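Local coordinates for protein virulence factor (PDB 2W3Y) that acts as a virulence factor of a Drosophila pathogen, is S-palmitoylated and binds to lipid vesicles, at residues 194-199 with 217-222; 88-93 with 165-170; 41-46 with 146-151; 158-163 with 201-206. All coordinates share one frame; numbering follows the deposited sequence.

Interaction 1: residues 194-199 with 217-222; sequences YGTHFK and LEFGVD. With PLM (palmitic acid), chain C.
Gly-195 and Asp-222 form an antiparallel hydrogen-bonded pair between strands 194-198 and 217-222, whose axes come within 4.6 Å. Both bonds of the pair, Gly-195 N to Asp-222 O and Asp-222 N to Gly-195 O, measure 2.9 Å. The CA hydrogens of Tyr-194 and Val-221 add weaker contacts to the same two carbonyl oxygens. Beyond this pair a side chain takes over. Thr-196 OG1 lies anti to its backbone N (chi1 -164°) and donates to Gly-220 O at 2.9 Å. It stands well above the plane of that carbonyl. Next along, Phe-219 has His-197 O at its ring edge, in plane, 3.4 Å from CD1. The CE1-CZ edge of Phe-219 points at one face of Phe-198, an edge-to-face pair with planes at 77°. The palmitate covers a face of Phe-219, with PLM C9 over the ring centre. The acyl chain then meets the edge of Phe-198 through PLM C6. At the far end, Tyr-194 CD2 touches Val-221 CG1 at 3.7 Å. Strand 185-198 continues the sheet by pairing with strand 166-179, and strand 214-228 pairs with strand 109-121. Phe-132 of helix 125-134 packs on both Tyr-194 and Val-221.

Interaction 2: residues 88-93 with 165-170; sequences KYHYDI and NYNYLY. With PLM (palmitic acid), chain C.
Leu-169 and Asn-167 pack on Tyr-89, while the polar centre of the strand is Tyr-168 OH on its other side. Tyr-168 OH accepts from Tyr-170 OH at 2.8 Å and is also bonded to Gln-43 OE1. Across the contact the two segments are joined by packing. Asn-167 CB and Leu-169 CD1 both approach Tyr-89 O, the latter at 3.5 Å. Leu-169 sends out two methyls. CD1 lies 4.1 Å from Tyr-89 CB and at the edge of the Tyr-89 ring, near its plane. CD2 reaches Tyr-91, 4.1 Å from its CA and at the edge of its ring. Asn-167 CB is 4.2 Å from Tyr-89 CB. Its ND2 is 4.0 Å from His-90 CD2, the amide and imidazole planes standing 86° apart. The hydroxyls of Tyr-89 and Tyr-91, around the helix start, are tied to other parts of the fold: Tyr-89 OH to Pro-34 O and Tyr-91 OH to Ile-193 O. PLM CF rests over a face of the Tyr-170 ring, 3.6 Å from CG. Residues 166-170 thus form a strand of the mixed sheet with Leu-169 toward the start of helix 91-105, where His-90 is the N-cap, and Tyr-168 and Tyr-170 toward the lipid site.

Interaction 3: residues 41-46 with 146-151; sequences AVQYQT and TFLQNF. With PLM (palmitic acid), chain C.
Gln-43 and Phe-151 make the tight part of this contact. The amide of Gln-43 lies over the ring with NE2 nearest, 3.1 Å above the plane of one face and offset toward the rim. NE2 is 3.2 Å from Phe-151 CE2. The amide plane stands at 73° to the ring, so it is far from a flat stack. The bend of Gln-43 at chi2 (88°) places CD near the CD2-CE2 side of Phe-151. The same nitrogen lies near the plane of Phe-147 at its edge, 3.5 Å from CZ. The looser part is next to it. Gln-45 NE2 meets Phe-147 CE2 at 3.7 Å, with the amide and ring planes 34° apart. That nitrogen donates to Tyr-44 O, from above the carbonyl plane, while Gln-45 OE1 is bonded to Tyr-47 OH. Phe-147 is partly exposed, whereas Gln-43 and Phe-151 are buried. Leu-148 turns to the lipid, with CG 3.7 Å from PLM C3. The buried amide of Gln-43 is satisfied at both ends: NE2 bonds to Ser-260 O, and OE1 also has a hydrogen-bond partner. These bonds probably fix its rotation. They put the amide nitrogen, rather than the oxygen, closest to the ring of Phe-151, which is probably the more favourable choice electrostatically.

Interaction 4: residues 158-163 with 201-206; sequences EMNKTQ and EQKKIA. With PLM (palmitic acid), chain C.
The peptide carbonyl of Met-159 is the flat group that Lys-203 meets. Lys-203 NZ donates to Met-159 O at 2.8 Å, tilted 28° from the carbonyl plane. A second flat group lies within residues 158-163: the carboxylate of Glu-158 is met from above its plane by Lys-161 NZ, in a salt bridge of 2.6 Å between NZ and OE1. Lys-203 carries the contact. Its chain is extended beyond CG, so the amine reaches across to the backbone turn after helix 142-159. Three oxygens, Met-159 O, Ala-164 O and Gln-200 OE1, accept from this amine. Thr-162 O is also 2.8 Å from Lys-203 NZ. The C-terminal end of a helix would probably also favour a positive charge here. The aliphatic part of Lys-203 runs past Met-159 in the opposite direction. Met-159 SD is 3.6 Å from Lys-203 CG. With chi1 at 73°, Met-159 CG comes 3.8 Å from Lys-203 CG. SD also touches Ala-206 CB at 4.2 Å. On the lipid side, Ala-206 O lies 3.2 Å from PLM O2, and Ile-205 O is 3.5 Å from PLM C2. Residues 201-206 lie in the connection from strand 185-198 to strand 214-228, where Ile-205 rests on Leu-217 and Phe-219. Met-159, at the end of helix 142-159, also packs on Tyr-166 of strand 166-179.

From the N terminus, strand 40-49 comes first. Interaction 3 closes the long loop from it to helix 142-159. Interaction 2 opens inside that loop, at 88-93, and closes beyond it at 165-170, so the two cross. Interaction 4 starts at 158-163, before interaction 2 has closed, and ends at 201-206; these also cross. Interaction 1 opens at 194-199, within the loop of interaction 4, and closes past it at 217-222. None nests in another. Interactions 1, 2 and 3 reach the same sheet, and interactions 3 and 4 share helix 142-159. All four touch the palmitate, so sheet, helix and connecting loop meet around one acyl chain.

Interaction 1: residues 194-199 with 217-222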
# COMPACT_ATOMS: atom_id res chain seq x y z
N TYR A 194 -1.48 -1.38 5.68
CA TYR A 194 -2.48 -2.24 6.33
C TYR A 194 -1.80 -3.53 6.71
O TYR A 194 -0.89 -3.98 5.99
CB TYR A 194 -3.64 -2.56 5.37
CG TYR A 194 -4.68 -1.48 5.22
CD1 TYR A 194 -4.40 -0.13 5.46
CD2 TYR A 194 -5.95 -1.80 4.77
CE1 TYR A 194 -5.37 0.85 5.31
CE2 TYR A 194 -6.92 -0.84 4.60
CZ TYR A 194 -6.63 0.48 4.87
OH TYR A 194 -7.64 1.42 4.70
N GLY A 195 -2.21 -4.11 7.83
CA GLY A 195 -1.57 -5.32 8.32
C GLY A 195 -2.56 -6.34 8.85
O GLY A 195 -3.45 -5.99 9.63
N THR A 196 -2.41 -7.58 8.41
CA THR A 196 -3.20 -8.70 8.92
C THR A 196 -2.32 -9.96 8.98
O THR A 196 -1.08 -9.86 8.96
CB THR A 196 -4.57 -8.88 8.13
OG1 THR A 196 -5.50 -9.72 8.85
CG2 THR A 196 -4.36 -9.40 6.68
N HIS A 197 -2.94 -11.12 9.11
CA HIS A 197 -2.24 -12.40 9.07
C HIS A 197 -3.23 -13.46 8.60
O HIS A 197 -4.45 -13.22 8.63
CB HIS A 197 -1.65 -12.78 10.45
CG HIS A 197 -2.68 -12.83 11.54
ND1 HIS A 197 -3.28 -14.01 11.94
CD2 HIS A 197 -3.25 -11.85 12.28
CE1 HIS A 197 -4.15 -13.75 12.89
NE2 HIS A 197 -4.15 -12.45 13.12
N PHE A 198 -2.71 -14.61 8.17
CA PHE A 198 -3.53 -15.77 7.86
C PHE A 198 -3.31 -16.78 8.98
O PHE A 198 -2.18 -17.21 9.21
CB PHE A 198 -3.10 -16.45 6.55
CG PHE A 198 -3.41 -15.67 5.30
CD1 PHE A 198 -4.53 -16.01 4.52
CD2 PHE A 198 -2.57 -14.64 4.87
CE1 PHE A 198 -4.83 -15.31 3.34
CE2 PHE A 198 -2.85 -13.94 3.67
CZ PHE A 198 -3.99 -14.27 2.91
N LYS A 199 -4.38 -17.16 9.66
CA LYS A 199 -4.39 -18.29 10.59
C LYS A 199 -4.39 -19.60 9.78
O LYS A 199 -4.76 -19.62 8.61
CB LYS A 199 -5.66 -18.24 11.47
CG LYS A 199 -5.82 -16.98 12.30
CD LYS A 199 -6.89 -17.19 13.40
CE LYS A 199 -7.67 -15.94 13.69
NZ LYS A 199 -6.81 -14.78 14.05
N LEU A 217 -14.21 -14.68 4.28
CA LEU A 217 -13.14 -13.73 4.57
C LEU A 217 -13.42 -13.08 5.91
O LEU A 217 -14.36 -12.28 6.03
CB LEU A 217 -13.05 -12.67 3.47
CG LEU A 217 -12.91 -13.09 2.01
CD1 LEU A 217 -12.84 -11.84 1.12
CD2 LEU A 217 -11.69 -14.00 1.80
N GLU A 218 -12.63 -13.45 6.91
CA GLU A 218 -12.72 -12.83 8.24
C GLU A 218 -11.33 -12.41 8.70
O GLU A 218 -10.56 -13.23 9.20
CB GLU A 218 -13.39 -13.78 9.27
CG GLU A 218 -13.70 -13.09 10.62
CD GLU A 218 -14.15 -14.03 11.74
OE1 GLU A 218 -13.44 -15.03 12.04
OE2 GLU A 218 -15.20 -13.75 12.35
N PHE A 219 -11.00 -11.14 8.48
CA PHE A 219 -9.66 -10.62 8.79
C PHE A 219 -9.76 -9.34 9.59
O PHE A 219 -10.51 -8.43 9.23
CB PHE A 219 -8.84 -10.36 7.53
CG PHE A 219 -8.49 -11.59 6.75
CD1 PHE A 219 -7.28 -12.24 6.96
CD2 PHE A 219 -9.37 -12.09 5.78
CE1 PHE A 219 -6.94 -13.38 6.23
CE2 PHE A 219 -9.06 -13.22 5.04
CZ PHE A 219 -7.83 -13.88 5.27
N GLY A 220 -9.00 -9.28 10.68
CA GLY A 220 -8.84 -8.06 11.42
C GLY A 220 -7.63 -7.35 10.84
O GLY A 220 -6.53 -7.90 10.82
N VAL A 221 -7.85 -6.13 10.34
CA VAL A 221 -6.83 -5.38 9.62
C VAL A 221 -6.48 -4.10 10.38
O VAL A 221 -7.35 -3.25 10.58
CB VAL A 221 -7.29 -5.04 8.17
CG1 VAL A 221 -6.15 -4.42 7.38
CG2 VAL A 221 -7.88 -6.33 7.46
N ASP A 222 -5.23 -3.97 10.80
CA ASP A 222 -4.71 -2.75 11.43
C ASP A 222 -4.34 -1.75 10.34
O ASP A 222 -3.73 -2.13 9.34
CB ASP A 222 -3.46 -3.05 12.23
CG ASP A 222 -3.72 -3.98 13.39
OD1 ASP A 222 -4.66 -3.72 14.17
OD2 ASP A 222 -2.96 -4.96 13.53
C1 PLM C . -6.14 -15.80 -5.02
O2 PLM C . -6.02 -17.02 -5.32
C2 PLM C . -6.09 -15.37 -3.56
C3 PLM C . -4.82 -14.60 -3.20
C4 PLM C . -4.76 -14.20 -1.72
C5 PLM C . -5.64 -12.99 -1.40
C6 PLM C . -6.07 -12.95 0.07
C7 PLM C . -6.56 -11.56 0.46
C8 PLM C . -7.58 -11.58 1.61
C9 PLM C . -6.94 -11.04 2.88
CA PLM C . -7.50 -9.69 3.34
CB PLM C . -6.46 -8.58 3.22
CC PLM C . -7.14 -7.23 3.08
CD PLM C . -6.46 -6.35 2.05
CE PLM C . -5.99 -5.06 2.71
CF PLM C . -5.71 -3.97 1.69
O HOH W 1 -4.45 -7.00 12.43

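Interaction 2: residues 88-93 with 165-170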
# COMPACT_ATOMS: atom_id res chain seq x y z
N LYS A 88 10.79 -7.82 10.39
CA LYS A 88 10.51 -7.03 9.15
C LYS A 88 9.02 -7.08 8.74
O LYS A 88 8.52 -6.18 8.05
CB LYS A 88 11.37 -7.50 7.96
CG LYS A 88 12.85 -7.31 8.14
CD LYS A 88 13.61 -7.98 6.98
CE LYS A 88 15.06 -8.24 7.33
NZ LYS A 88 15.86 -7.02 7.39
N TYR A 89 8.32 -8.14 9.15
CA TYR A 89 6.90 -8.31 8.84
C TYR A 89 5.98 -8.06 10.05
O TYR A 89 4.83 -8.48 10.06
CB TYR A 89 6.67 -9.70 8.20
CG TYR A 89 7.58 -9.91 7.00
CD1 TYR A 89 7.22 -9.45 5.74
CD2 TYR A 89 8.83 -10.53 7.15
CE1 TYR A 89 8.06 -9.63 4.64
CE2 TYR A 89 9.69 -10.70 6.06
CZ TYR A 89 9.28 -10.24 4.80
OH TYR A 89 10.13 -10.37 3.73
N HIS A 90 6.48 -7.34 11.05
CA HIS A 90 5.67 -6.99 12.22
C HIS A 90 5.04 -5.64 11.98
O HIS A 90 5.75 -4.63 11.87
CB HIS A 90 6.52 -6.97 13.52
CG HIS A 90 6.80 -8.32 14.08
ND1 HIS A 90 7.34 -8.51 15.33
CD2 HIS A 90 6.60 -9.56 13.56
CE1 HIS A 90 7.47 -9.81 15.56
NE2 HIS A 90 7.03 -10.47 14.50
N TYR A 91 3.71 -5.63 11.90
CA TYR A 91 2.98 -4.39 11.61
C TYR A 91 3.33 -3.20 12.53
O TYR A 91 3.38 -2.04 12.08
CB TYR A 91 1.48 -4.63 11.64
CG TYR A 91 0.71 -3.38 11.30
CD1 TYR A 91 0.61 -2.96 9.97
CD2 TYR A 91 0.11 -2.60 12.30
CE1 TYR A 91 -0.07 -1.80 9.63
CE2 TYR A 91 -0.57 -1.42 11.96
CZ TYR A 91 -0.65 -1.05 10.62
OH TYR A 91 -1.31 0.08 10.23
N ASP A 92 3.58 -3.49 13.80
CA ASP A 92 3.84 -2.42 14.77
C ASP A 92 5.08 -1.58 14.42
O ASP A 92 5.11 -0.39 14.68
CB ASP A 92 3.89 -2.95 16.21
CG ASP A 92 2.48 -3.27 16.77
OD1 ASP A 92 2.36 -4.25 17.56
OD2 ASP A 92 1.49 -2.55 16.44
N ILE A 93 6.09 -2.20 13.80
CA ILE A 93 7.28 -1.46 13.32
C ILE A 93 6.99 -0.56 12.11
O ILE A 93 7.47 0.58 12.04
CB ILE A 93 8.46 -2.42 13.04
CG1 ILE A 93 8.86 -3.15 14.34
CG2 ILE A 93 9.64 -1.67 12.42
CD1 ILE A 93 9.80 -4.32 14.13
N ASN A 165 0.89 -18.70 12.30
CA ASN A 165 0.22 -17.62 11.58
C ASN A 165 1.21 -17.01 10.60
O ASN A 165 2.41 -16.98 10.88
CB ASN A 165 -0.29 -16.53 12.54
CG ASN A 165 -1.45 -17.00 13.44
OD1 ASN A 165 -2.12 -18.03 13.20
ND2 ASN A 165 -1.71 -16.20 14.47
N TYR A 166 0.71 -16.56 9.45
CA TYR A 166 1.56 -15.99 8.40
C TYR A 166 1.22 -14.49 8.22
O TYR A 166 0.12 -14.12 7.78
CB TYR A 166 1.38 -16.77 7.08
CG TYR A 166 2.33 -16.36 5.97
CD1 TYR A 166 3.61 -16.93 5.86
CD2 TYR A 166 1.96 -15.37 5.03
CE1 TYR A 166 4.49 -16.54 4.83
CE2 TYR A 166 2.81 -15.00 4.01
CZ TYR A 166 4.06 -15.57 3.91
OH TYR A 166 4.90 -15.16 2.89
N ASN A 167 2.16 -13.63 8.60
CA ASN A 167 1.95 -12.17 8.55
C ASN A 167 1.86 -11.62 7.12
O ASN A 167 2.65 -12.02 6.26
CB ASN A 167 3.05 -11.43 9.32
CG ASN A 167 2.96 -11.66 10.83
OD1 ASN A 167 1.89 -11.63 11.41
ND2 ASN A 167 4.11 -11.90 11.46
N TYR A 168 0.93 -10.70 6.90
CA TYR A 168 0.55 -10.26 5.56
C TYR A 168 0.18 -8.78 5.57
O TYR A 168 -0.81 -8.38 6.21
CB TYR A 168 -0.60 -11.11 5.02
CG TYR A 168 -1.04 -10.87 3.58
CD1 TYR A 168 -0.13 -10.93 2.51
CD2 TYR A 168 -2.39 -10.63 3.28
CE1 TYR A 168 -0.55 -10.72 1.17
CE2 TYR A 168 -2.83 -10.45 1.96
CZ TYR A 168 -1.90 -10.48 0.91
OH TYR A 168 -2.35 -10.31 -0.39
N LEU A 169 0.99 -7.97 4.88
CA LEU A 169 0.86 -6.51 4.87
C LEU A 169 0.65 -5.99 3.43
O LEU A 169 1.19 -6.56 2.48
CB LEU A 169 2.12 -5.86 5.48
CG LEU A 169 2.60 -6.21 6.92
CD1 LEU A 169 3.43 -7.49 6.96
CD2 LEU A 169 3.41 -5.06 7.54
N TYR A 170 -0.17 -4.95 3.30
CA TYR A 170 -0.28 -4.14 2.10
C TYR A 170 0.41 -2.81 2.37
O TYR A 170 0.03 -2.10 3.30
CB TYR A 170 -1.75 -3.90 1.71
CG TYR A 170 -2.32 -4.98 0.84
CD1 TYR A 170 -2.36 -6.29 1.30
CD2 TYR A 170 -2.82 -4.72 -0.46
CE1 TYR A 170 -2.86 -7.31 0.52
CE2 TYR A 170 -3.33 -5.76 -1.25
CZ TYR A 170 -3.33 -7.06 -0.73
OH TYR A 170 -3.82 -8.15 -1.43
C1 PLM C . -6.14 -15.80 -5.02
O2 PLM C . -6.02 -17.02 -5.32
C2 PLM C . -6.09 -15.37 -3.56
C3 PLM C . -4.82 -14.60 -3.20
C4 PLM C . -4.76 -14.20 -1.72
C5 PLM C . -5.64 -12.99 -1.40
C6 PLM C . -6.07 -12.95 0.07
C7 PLM C . -6.56 -11.56 0.46
C8 PLM C . -7.58 -11.58 1.61
C9 PLM C . -6.94 -11.04 2.88
CA PLM C . -7.50 -9.69 3.34
CB PLM C . -6.46 -8.58 3.22
CC PLM C . -7.14 -7.23 3.08
CD PLM C . -6.46 -6.35 2.05
CE PLM C . -5.99 -5.06 2.71
CF PLM C . -5.71 -3.97 1.69

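Interaction 3: residues 41-46 with 146-151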
# COMPACT_ATOMS: atom_id res chain seq x y z
N ALA A 41 4.77 -11.73 4.07
CA ALA A 41 4.77 -11.11 2.75
C ALA A 41 4.35 -9.64 2.89
O ALA A 41 3.55 -9.31 3.76
CB ALA A 41 3.81 -11.85 1.82
N VAL A 42 4.90 -8.77 2.04
CA VAL A 42 4.43 -7.39 1.91
C VAL A 42 4.01 -7.24 0.45
O VAL A 42 4.84 -7.42 -0.44
CB VAL A 42 5.55 -6.35 2.18
CG1 VAL A 42 4.98 -4.93 2.12
CG2 VAL A 42 6.25 -6.61 3.50
N GLN A 43 2.75 -6.89 0.23
CA GLN A 43 2.21 -6.71 -1.10
C GLN A 43 2.41 -5.22 -1.44
O GLN A 43 1.78 -4.39 -0.86
CB GLN A 43 0.72 -7.07 -1.06
CG GLN A 43 0.09 -7.41 -2.36
CD GLN A 43 0.23 -8.86 -2.66
OE1 GLN A 43 -0.45 -9.71 -2.05
NE2 GLN A 43 1.13 -9.18 -3.61
N TYR A 44 3.33 -4.91 -2.35
CA TYR A 44 3.56 -3.52 -2.75
C TYR A 44 2.65 -3.13 -3.91
O TYR A 44 2.69 -3.77 -4.95
CB TYR A 44 5.03 -3.33 -3.16
CG TYR A 44 6.03 -3.49 -2.04
CD1 TYR A 44 6.18 -2.49 -1.06
CD2 TYR A 44 6.85 -4.61 -1.98
CE1 TYR A 44 7.12 -2.61 -0.05
CE2 TYR A 44 7.80 -4.74 -0.94
CZ TYR A 44 7.91 -3.74 0.01
OH TYR A 44 8.83 -3.84 1.01
N GLN A 45 1.80 -2.12 -3.74
CA GLN A 45 0.78 -1.82 -4.76
C GLN A 45 0.58 -0.32 -5.04
O GLN A 45 0.81 0.52 -4.18
CB GLN A 45 -0.59 -2.42 -4.36
CG GLN A 45 -0.52 -3.85 -3.83
CD GLN A 45 -0.67 -4.88 -4.93
OE1 GLN A 45 -1.78 -5.10 -5.42
NE2 GLN A 45 0.44 -5.51 -5.32
N THR A 46 0.16 -0.01 -6.27
CA THR A 46 -0.24 1.36 -6.64
C THR A 46 -1.57 1.29 -7.38
O THR A 46 -1.66 0.74 -8.50
CB THR A 46 0.81 2.05 -7.55
OG1 THR A 46 2.09 2.00 -6.93
CG2 THR A 46 0.44 3.53 -7.78
N THR A 146 -5.99 -11.55 -12.15
CA THR A 146 -4.91 -12.38 -12.70
C THR A 146 -3.62 -12.22 -11.89
O THR A 146 -2.95 -13.22 -11.58
CB THR A 146 -4.65 -12.11 -14.23
OG1 THR A 146 -5.83 -12.45 -14.98
CG2 THR A 146 -3.49 -12.94 -14.75
N PHE A 147 -3.26 -10.99 -11.55
CA PHE A 147 -2.06 -10.78 -10.73
C PHE A 147 -2.13 -11.56 -9.40
O PHE A 147 -1.17 -12.24 -9.01
CB PHE A 147 -1.83 -9.29 -10.42
CG PHE A 147 -0.90 -9.08 -9.25
CD1 PHE A 147 0.48 -9.21 -9.41
CD2 PHE A 147 -1.42 -8.82 -7.97
CE1 PHE A 147 1.34 -9.05 -8.34
CE2 PHE A 147 -0.55 -8.68 -6.88
CZ PHE A 147 0.82 -8.80 -7.07
N LEU A 148 -3.25 -11.42 -8.70
CA LEU A 148 -3.41 -11.93 -7.34
C LEU A 148 -3.45 -13.44 -7.36
O LEU A 148 -2.87 -14.10 -6.49
CB LEU A 148 -4.66 -11.34 -6.67
CG LEU A 148 -4.79 -11.47 -5.15
CD1 LEU A 148 -3.76 -10.61 -4.39
CD2 LEU A 148 -6.22 -11.16 -4.69
N GLN A 149 -4.12 -13.99 -8.38
CA GLN A 149 -4.22 -15.43 -8.55
C GLN A 149 -2.83 -16.06 -8.71
O GLN A 149 -2.50 -17.05 -8.01
CB GLN A 149 -5.14 -15.75 -9.73
CG GLN A 149 -5.24 -17.21 -10.09
CD GLN A 149 -6.42 -17.50 -10.99
OE1 GLN A 149 -6.58 -16.91 -12.07
NE2 GLN A 149 -7.27 -18.41 -10.55
N ASN A 150 -2.02 -15.48 -9.59
CA ASN A 150 -0.67 -15.97 -9.84
C ASN A 150 0.23 -15.77 -8.62
O ASN A 150 1.00 -16.67 -8.27
CB ASN A 150 -0.05 -15.31 -11.06
CG ASN A 150 -0.76 -15.68 -12.36
OD1 ASN A 150 -1.47 -16.69 -12.43
ND2 ASN A 150 -0.59 -14.86 -13.38
N PHE A 151 0.13 -14.61 -7.97
CA PHE A 151 0.89 -14.35 -6.76
C PHE A 151 0.49 -15.32 -5.63
O PHE A 151 1.33 -15.74 -4.84
CB PHE A 151 0.75 -12.90 -6.29
CG PHE A 151 1.70 -12.54 -5.18
CD1 PHE A 151 3.06 -12.38 -5.43
CD2 PHE A 151 1.24 -12.41 -3.87
CE1 PHE A 151 3.95 -12.07 -4.40
CE2 PHE A 151 2.13 -12.09 -2.83
CZ PHE A 151 3.48 -11.92 -3.09
C1 PLM C . -6.14 -15.80 -5.02
O2 PLM C . -6.02 -17.02 -5.32
C2 PLM C . -6.09 -15.37 -3.56
C3 PLM C . -4.82 -14.60 -3.20
C4 PLM C . -4.76 -14.20 -1.72
C5 PLM C . -5.64 -12.99 -1.40
C6 PLM C . -6.07 -12.95 0.07
C7 PLM C . -6.56 -11.56 0.46
C8 PLM C . -7.58 -11.58 1.61
C9 PLM C . -6.94 -11.04 2.88
CA PLM C . -7.50 -9.69 3.34
CB PLM C . -6.46 -8.58 3.22
CC PLM C . -7.14 -7.23 3.08
CD PLM C . -6.46 -6.35 2.05
CE PLM C . -5.99 -5.06 2.71
CF PLM C . -5.71 -3.97 1.69

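Interaction 4: residues 158-163 with 201-206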
# COMPACT_ATOMS: atom_id res chain seq x y z
N GLU A 158 4.63 -20.42 0.65
CA GLU A 158 5.33 -19.93 1.85
C GLU A 158 4.55 -20.18 3.14
O GLU A 158 5.11 -20.70 4.09
CB GLU A 158 5.72 -18.45 1.75
CG GLU A 158 6.71 -18.11 0.64
CD GLU A 158 8.13 -18.59 0.88
OE1 GLU A 158 8.39 -19.28 1.90
OE2 GLU A 158 9.01 -18.29 0.04
N MET A 159 3.27 -19.79 3.17
CA MET A 159 2.43 -19.90 4.37
C MET A 159 2.18 -21.32 4.86
O MET A 159 2.00 -21.55 6.05
CB MET A 159 1.12 -19.10 4.24
CG MET A 159 0.01 -19.64 3.32
SD MET A 159 -1.43 -18.48 3.24
CE MET A 159 -0.58 -16.91 3.48
N ASN A 160 2.19 -22.27 3.94
CA ASN A 160 1.92 -23.67 4.28
C ASN A 160 3.14 -24.46 4.76
O ASN A 160 3.06 -25.67 5.02
CB ASN A 160 1.23 -24.38 3.11
CG ASN A 160 -0.23 -23.98 2.96
OD1 ASN A 160 -0.67 -23.58 1.88
ND2 ASN A 160 -1.00 -24.11 4.05
N LYS A 161 4.27 -23.78 4.89
CA LYS A 161 5.51 -24.39 5.34
C LYS A 161 5.42 -24.84 6.79
O LYS A 161 5.96 -25.89 7.13
CB LYS A 161 6.70 -23.45 5.13
CG LYS A 161 7.14 -23.37 3.67
CD LYS A 161 8.34 -22.45 3.47
CE LYS A 161 8.85 -22.55 2.03
NZ LYS A 161 9.79 -21.47 1.65
N THR A 162 4.74 -24.04 7.62
CA THR A 162 4.47 -24.41 9.02
C THR A 162 3.02 -24.14 9.44
O THR A 162 2.21 -23.60 8.66
CB THR A 162 5.41 -23.69 10.04
OG1 THR A 162 5.04 -22.32 10.15
CG2 THR A 162 6.89 -23.78 9.63
N GLN A 163 2.71 -24.48 10.69
CA GLN A 163 1.37 -24.27 11.25
C GLN A 163 1.17 -22.85 11.80
O GLN A 163 0.06 -22.47 12.18
CB GLN A 163 1.09 -25.28 12.37
CG GLN A 163 0.99 -26.70 11.89
CD GLN A 163 -0.15 -26.91 10.92
OE1 GLN A 163 0.06 -27.33 9.78
NE2 GLN A 163 -1.36 -26.60 11.36
N GLU A 201 -6.33 -22.12 9.41
CA GLU A 201 -7.60 -22.47 8.75
C GLU A 201 -7.96 -21.52 7.60
O GLU A 201 -8.83 -21.82 6.78
CB GLU A 201 -8.73 -22.57 9.78
CG GLU A 201 -9.07 -21.23 10.48
CD GLU A 201 -10.31 -21.30 11.37
OE1 GLU A 201 -10.26 -21.95 12.45
OE2 GLU A 201 -11.34 -20.68 11.00
N GLN A 202 -7.27 -20.38 7.53
CA GLN A 202 -7.46 -19.41 6.46
C GLN A 202 -6.51 -19.59 5.27
O GLN A 202 -6.69 -18.95 4.23
CB GLN A 202 -7.28 -18.00 7.02
CG GLN A 202 -8.36 -17.57 7.97
CD GLN A 202 -8.05 -16.24 8.57
OE1 GLN A 202 -7.06 -16.09 9.28
NE2 GLN A 202 -8.92 -15.26 8.33
N LYS A 203 -5.49 -20.44 5.40
CA LYS A 203 -4.43 -20.51 4.38
C LYS A 203 -4.92 -20.95 3.00
O LYS A 203 -4.40 -20.48 1.99
CB LYS A 203 -3.23 -21.35 4.86
CG LYS A 203 -2.48 -20.65 5.98
CD LYS A 203 -1.39 -21.48 6.60
CE LYS A 203 -0.81 -20.78 7.81
NZ LYS A 203 0.36 -21.56 8.35
N LYS A 204 -5.94 -21.81 3.00
CA LYS A 204 -6.69 -22.24 1.79
C LYS A 204 -7.11 -21.11 0.84
O LYS A 204 -7.22 -21.33 -0.36
CB LYS A 204 -7.95 -23.00 2.22
CG LYS A 204 -7.97 -24.50 1.90
CD LYS A 204 -6.91 -25.30 2.67
CE LYS A 204 -7.51 -26.49 3.45
NZ LYS A 204 -8.16 -26.06 4.74
N ILE A 205 -7.37 -19.92 1.39
CA ILE A 205 -7.84 -18.76 0.61
C ILE A 205 -6.88 -18.38 -0.54
O ILE A 205 -7.33 -17.98 -1.63
CB ILE A 205 -8.13 -17.54 1.52
CG1 ILE A 205 -9.31 -17.84 2.44
CG2 ILE A 205 -8.40 -16.25 0.69
CD1 ILE A 205 -9.45 -16.87 3.61
N ALA A 206 -5.58 -18.54 -0.29
CA ALA A 206 -4.52 -18.19 -1.26
C ALA A 206 -4.54 -18.99 -2.58
O ALA A 206 -3.91 -18.59 -3.56
CB ALA A 206 -3.13 -18.26 -0.60
C1 PLM C . -6.14 -15.80 -5.02
O2 PLM C . -6.02 -17.02 -5.32
C2 PLM C . -6.09 -15.37 -3.56
C3 PLM C . -4.82 -14.60 -3.20
C4 PLM C . -4.76 -14.20 -1.72
C5 PLM C . -5.64 -12.99 -1.40
C6 PLM C . -6.07 -12.95 0.07
C7 PLM C . -6.56 -11.56 0.46
C8 PLM C . -7.58 -11.58 1.61
C9 PLM C . -6.94 -11.04 2.88
CA PLM C . -7.50 -9.69 3.34
CB PLM C . -6.46 -8.58 3.22
CC PLM C . -7.14 -7.23 3.08
CD PLM C . -6.46 -6.35 2.05
CE PLM C . -5.99 -5.06 2.71
CF PLM C . -5.71 -3.97 1.69